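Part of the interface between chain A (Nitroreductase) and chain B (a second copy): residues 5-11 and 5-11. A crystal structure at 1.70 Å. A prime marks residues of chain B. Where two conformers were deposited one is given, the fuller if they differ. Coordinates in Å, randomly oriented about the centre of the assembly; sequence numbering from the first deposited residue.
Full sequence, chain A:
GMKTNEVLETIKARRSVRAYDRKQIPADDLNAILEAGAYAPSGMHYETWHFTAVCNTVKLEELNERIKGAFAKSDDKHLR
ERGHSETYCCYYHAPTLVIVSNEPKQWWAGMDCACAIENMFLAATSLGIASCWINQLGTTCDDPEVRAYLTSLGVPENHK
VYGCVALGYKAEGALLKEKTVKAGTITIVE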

ATOM      1  N   ASN A   5       2.513   9.469  18.926  1.00 14.84           N
ATOM      2  CA  ASN A   5       2.450   8.179  19.601  1.00 13.92           C
ATOM      3  C   ASN A   5       3.416   7.206  18.920  1.00 13.40           C
ATOM      4  O   ASN A   5       4.077   7.587  17.979  1.00 13.29           O
ATOM      5  CB  ASN A   5       1.011   7.668  19.677  1.00 11.46           C
ATOM      6  CG  ASN A   5       0.424   7.372  18.333  1.00 12.90           C
ATOM      7  OD1 ASN A   5       1.096   6.820  17.472  1.00 11.28           O
ATOM      8  ND2 ASN A   5      -0.836   7.733  18.149  1.00 13.61           N
ATOM      9  N   GLU A   6       3.554   5.989  19.417  1.00 14.29           N
ATOM     10  CA  GLU A   6       4.572   5.092  18.864  1.00 11.86           C
ATOM     11  C   GLU A   6       4.276   4.773  17.406  1.00 11.68           C
ATOM     12  O   GLU A   6       5.211   4.686  16.615  1.00 10.74           O
ATOM     13  CB  GLU A   6       4.658   3.792  19.630  1.00 10.67           C
ATOM     14  CG  GLU A   6       5.277   3.981  20.994  1.00 12.29           C
ATOM     15  CD  GLU A   6       5.604   2.692  21.721  1.00 15.78           C
ATOM     16  OE1 GLU A   6       5.388   1.586  21.174  1.00 20.02           O
ATOM     17  OE2 GLU A   6       6.090   2.810  22.864  1.00 21.29           O
ATOM     18  N   VAL A   7       3.008   4.622  17.057  1.00 12.32           N
ATOM     19  CA  VAL A   7       2.664   4.329  15.654  1.00 10.15           C
ATOM     20  C   VAL A   7       3.067   5.476  14.723  1.00 11.22           C
ATOM     21  O   VAL A   7       3.719   5.270  13.692  1.00 10.38           O
ATOM     22  CB  VAL A   7       1.158   4.018  15.460  1.00  9.56           C
ATOM     23  CG1 VAL A   7       0.794   3.913  13.960  1.00 10.07           C
ATOM     24  CG2 VAL A   7       0.803   2.707  16.171  1.00 11.97           C
ATOM     25  N   LEU A   8       2.670   6.681  15.090  1.00 11.86           N
ATOM     26  CA  LEU A   8       2.990   7.855  14.305  1.00  8.47           C
ATOM     27  C   LEU A   8       4.493   8.040  14.163  1.00 11.21           C
ATOM     28  O   LEU A   8       4.989   8.377  13.085  1.00 11.30           O
ATOM     29  CB  LEU A   8       2.325   9.061  14.925  1.00  7.96           C
ATOM     30  CG  LEU A   8       0.782   9.063  14.956  1.00  8.60           C
ATOM     31  CD1 LEU A   8       0.248  10.294  15.623  1.00  9.26           C
ATOM     32  CD2 LEU A   8       0.219   8.949  13.517  1.00  8.90           C
ATOM     33  N   GLU A   9       5.225   7.825  15.249  1.00 12.72           N
ATOM     34  CA  GLU A   9       6.672   7.976  15.198  0.50 14.15           C
ATOM     35  C   GLU A   9       7.324   6.883  14.349  1.00 12.23           C
ATOM     36  O   GLU A   9       8.300   7.162  13.643  1.00 13.62           O
ATOM     37  CB  GLU A   9       7.281   8.053  16.598  0.50 14.53           C
ATOM     38  CG  GLU A   9       6.924   9.355  17.330  0.50 17.68           C
ATOM     39  CD  GLU A   9       7.293  10.618  16.540  0.50 17.39           C
ATOM     40  OE1 GLU A   9       8.469  10.779  16.160  0.50 20.18           O
ATOM     41  OE2 GLU A   9       6.402  11.451  16.300  0.50 20.90           O
ATOM     42  N   THR A  10       6.784   5.670  14.392  1.00 12.30           N
ATOM     43  CA  THR A  10       7.336   4.557  13.627  1.00  9.47           C
ATOM     44  C   THR A  10       7.086   4.827  12.157  1.00 11.20           C
ATOM     45  O   THR A  10       7.957   4.636  11.343  1.00  9.53           O
ATOM     46  CB  THR A  10       6.704   3.217  14.027  1.00 11.46           C
ATOM     47  OG1 THR A  10       6.947   2.984  15.435  1.00 10.06           O
ATOM     48  CG2 THR A  10       7.264   2.064  13.207  1.00 14.60           C
ATOM     49  N   ILE A  11       5.923   5.374  11.859  1.00 11.78           N
ATOM     50  CA  ILE A  11       5.599   5.728  10.470  1.00 11.38           C
ATOM     51  C   ILE A  11       6.602   6.763   9.907  1.00 12.43           C
ATOM     52  O   ILE A  11       7.093   6.610   8.784  1.00 13.03           O
ATOM     53  CB  ILE A  11       4.147   6.245  10.356  1.00 14.68           C
ATOM     54  CG1 ILE A  11       3.168   5.048  10.395  1.00 13.48           C
ATOM     55  CG2 ILE A  11       3.949   7.055   9.081  1.00 11.49           C
ATOM     56  CD1 ILE A  11       1.678   5.414  10.558  1.00 10.94           C
TER
ATOM     57  N   ASN B   5       4.092  -5.340  20.221  1.00 14.84           N
ATOM     58  CA  ASN B   5       4.327  -3.942  20.563  1.00 13.92           C
ATOM     59  C   ASN B   5       3.159  -3.096  20.050  1.00 13.40           C
ATOM     60  O   ASN B   5       2.242  -3.637  19.473  1.00 13.29           O
ATOM     61  CB  ASN B   5       5.694  -3.476  20.062  1.00 11.46           C
ATOM     62  CG  ASN B   5       5.802  -3.479  18.570  1.00 12.90           C
ATOM     63  OD1 ASN B   5       4.868  -3.091  17.881  1.00 11.28           O
ATOM     64  ND2 ASN B   5       6.946  -3.913  18.064  1.00 13.61           N
ATOM     65  N   GLU B   6       3.148  -1.799  20.307  1.00 14.29           N
ATOM     66  CA  GLU B   6       1.976  -0.998  19.945  1.00 11.86           C
ATOM     67  C   GLU B   6       1.771  -0.992  18.437  1.00 11.68           C
ATOM     68  O   GLU B   6       0.628  -1.035  17.992  1.00 10.74           O
ATOM     69  CB  GLU B   6       2.099   0.432  20.417  1.00 10.67           C
ATOM     70  CG  GLU B   6       1.963   0.545  21.915  1.00 12.29           C
ATOM     71  CD  GLU B   6       1.845   1.965  22.432  1.00 15.78           C
ATOM     72  OE1 GLU B   6       1.834   2.929  21.632  1.00 20.02           O
ATOM     73  OE2 GLU B   6       1.761   2.098  23.670  1.00 21.29           O
ATOM     74  N   VAL B   7       2.852  -0.959  17.672  1.00 12.32           N
ATOM     75  CA  VAL B   7       2.711  -0.968  16.205  1.00 10.15           C
ATOM     76  C   VAL B   7       2.067  -2.265  15.708  1.00 11.22           C
ATOM     77  O   VAL B   7       1.110  -2.251  14.925  1.00 10.38           O
ATOM     78  CB  VAL B   7       4.061  -0.755  15.474  1.00  9.56           C
ATOM     79  CG1 VAL B   7       3.915  -0.969  13.949  1.00 10.07           C
ATOM     80  CG2 VAL B   7       4.583   0.661  15.749  1.00 11.97           C
ATOM     81  N   LEU B   8       2.603  -3.384  16.163  1.00 11.86           N
ATOM     82  CA  LEU B   8       2.086  -4.681  15.779  1.00  8.47           C
ATOM     83  C   LEU B   8       0.626  -4.840  16.174  1.00 11.21           C
ATOM     84  O   LEU B   8      -0.181  -5.371  15.408  1.00 11.30           O
ATOM     85  CB  LEU B   8       2.957  -5.759  16.381  1.00  7.96           C
ATOM     86  CG  LEU B   8       4.425  -5.808  15.909  1.00  8.60           C
ATOM     87  CD1 LEU B   8       5.189  -6.895  16.603  1.00  9.26           C
ATOM     88  CD2 LEU B   8       4.486  -6.007  14.374  1.00  8.90           C
ATOM     89  N   GLU B   9       0.278  -4.384  17.371  1.00 12.72           N
ATOM     90  CA  GLU B   9      -1.101  -4.493  17.825  0.50 14.15           C
ATOM     91  C   GLU B   9      -2.030  -3.573  17.030  1.00 12.23           C
ATOM     92  O   GLU B   9      -3.172  -3.956  16.751  1.00 13.62           O
ATOM     93  CB  GLU B   9      -1.219  -4.263  19.331  0.50 14.53           C
ATOM     94  CG  GLU B   9      -0.599  -5.401  20.155  0.50 17.68           C
ATOM     95  CD  GLU B   9      -1.162  -6.785  19.802  0.50 17.39           C
ATOM     96  OE1 GLU B   9      -2.391  -6.979  19.866  0.50 20.18           O
ATOM     97  OE2 GLU B   9      -0.368  -7.678  19.460  0.50 20.90           O
ATOM     98  N   THR B  10      -1.547  -2.396  16.648  1.00 12.30           N
ATOM     99  CA  THR B  10      -2.356  -1.443  15.895  1.00  9.47           C
ATOM    100  C   THR B  10      -2.587  -2.014  14.511  1.00 11.20           C
ATOM    101  O   THR B  10      -3.681  -1.963  14.002  1.00  9.53           O
ATOM    102  CB  THR B  10      -1.674  -0.072  15.787  1.00 11.46           C
ATOM    103  OG1 THR B  10      -1.455   0.451  17.120  1.00 10.06           O
ATOM    104  CG2 THR B  10      -2.509   0.909  14.978  1.00 14.60           C
ATOM    105  N   ILE B  11      -1.566  -2.650  13.969  1.00 11.78           N
ATOM    106  CA  ILE B  11      -1.699  -3.289  12.653  1.00 11.38           C
ATOM    107  C   ILE B  11      -2.794  -4.382  12.668  1.00 12.43           C
ATOM    108  O   ILE B  11      -3.628  -4.443  11.759  1.00 13.03           O
ATOM    109  CB  ILE B  11      -0.345  -3.867  12.180  1.00 14.68           C
ATOM    110  CG1 ILE B  11       0.552  -2.722  11.656  1.00 13.48           C
ATOM    111  CG2 ILE B  11      -0.544  -4.925  11.103  1.00 11.49           C
ATOM    112  CD1 ILE B  11       2.026  -3.098  11.397  1.00 10.94           C
TER
HETATM  113  O   HOH W   1       5.600   0.033  18.905  1.00 24.60           O
HETATM  114  O   HOH W   2       2.372   5.519  22.127  1.00 26.24           O
HETATM  115  O   HOH W   3       5.130  -0.829  22.331  1.00 26.24           O
HETATM  116  O   HOH W   4       0.845   3.996  19.290  1.00 24.60           O

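Two copies of the same helical N-terminus cross nearly at right angles about an exact two-fold axis, packed through a small valine-centred apolar patch and joined at its margin by water-bridged glutamates, with no direct hydrogen bond between the stretches. The helix axes approach to 9.5 Å at an angle of 98°; within these stretches the contacts come from Glu6, Val7 and Thr10, and about 300 Å² is buried, both sides summed. Within the stretches the backbones come closest at Val7 and Val7′, whose CA atoms lie 5.3 Å apart.

Val7 points its CA-to-CB bond sideways, yet with chi1 in the t well its CG2 methyl reaches the partner: Val7 CG2 lies 4.3 Å from Val7′ CG2, and 4.1 Å separates Val7 CA from Val7′ CG2. The same methyl packs against the partner's threonine, with Val7 CG2 3.3 Å from Thr10′ OG1, and the two-fold repeats this between Thr10 OG1 and Val7′ CG2. A short, branched side chain suits this place, filling the narrow space between closely approaching backbones. Thr10 can set its hydroxyl beside a methyl because the polar group is already used: Thr10 OG1 donates to Glu6 O at 2.7 Å, one turn back in its own helix, while Thr10 N donates to the same Glu6 O at 2.9 Å.

Glu6 points toward the other stretch at the exposed margin. Glu6 CB lies 3.6 Å from Glu6′ OE1, so each carboxylate oxygen sits against the methylene of the other glutamate. The carboxylates approach as like charges, Glu6 OE1 to Glu6′ OE1 being 3.8 Å, and no basic side chain from either stretch lies between them. Four waters, two per carboxylate, tie each to the start of the other helix. Water 3 donates to Glu6 OE1 (2.7 Å) and accepts from Glu6′ N (3.0 Å); water 1 donates to the same Glu6 OE1 (2.8 Å) and accepts from Val7′ N (3.2 Å). Waters 2 and 4 make the equivalent bridges from Glu6′ OE1 to Glu6 N and Val7 N. An acidic side chain fits here, since amides of the first helical turn lack partners from a preceding turn and the helix dipole favours negative charge at this end.

Asn5 makes no contact with the other stretch; it caps its own helix. With chi1 in the p well, its side chain accepts from Leu8 N, which donates to Asn5 OD1 at 2.9 Å and 175°. Leu8 and Glu9 lie out of reach of the partner and add nothing to the buried surface.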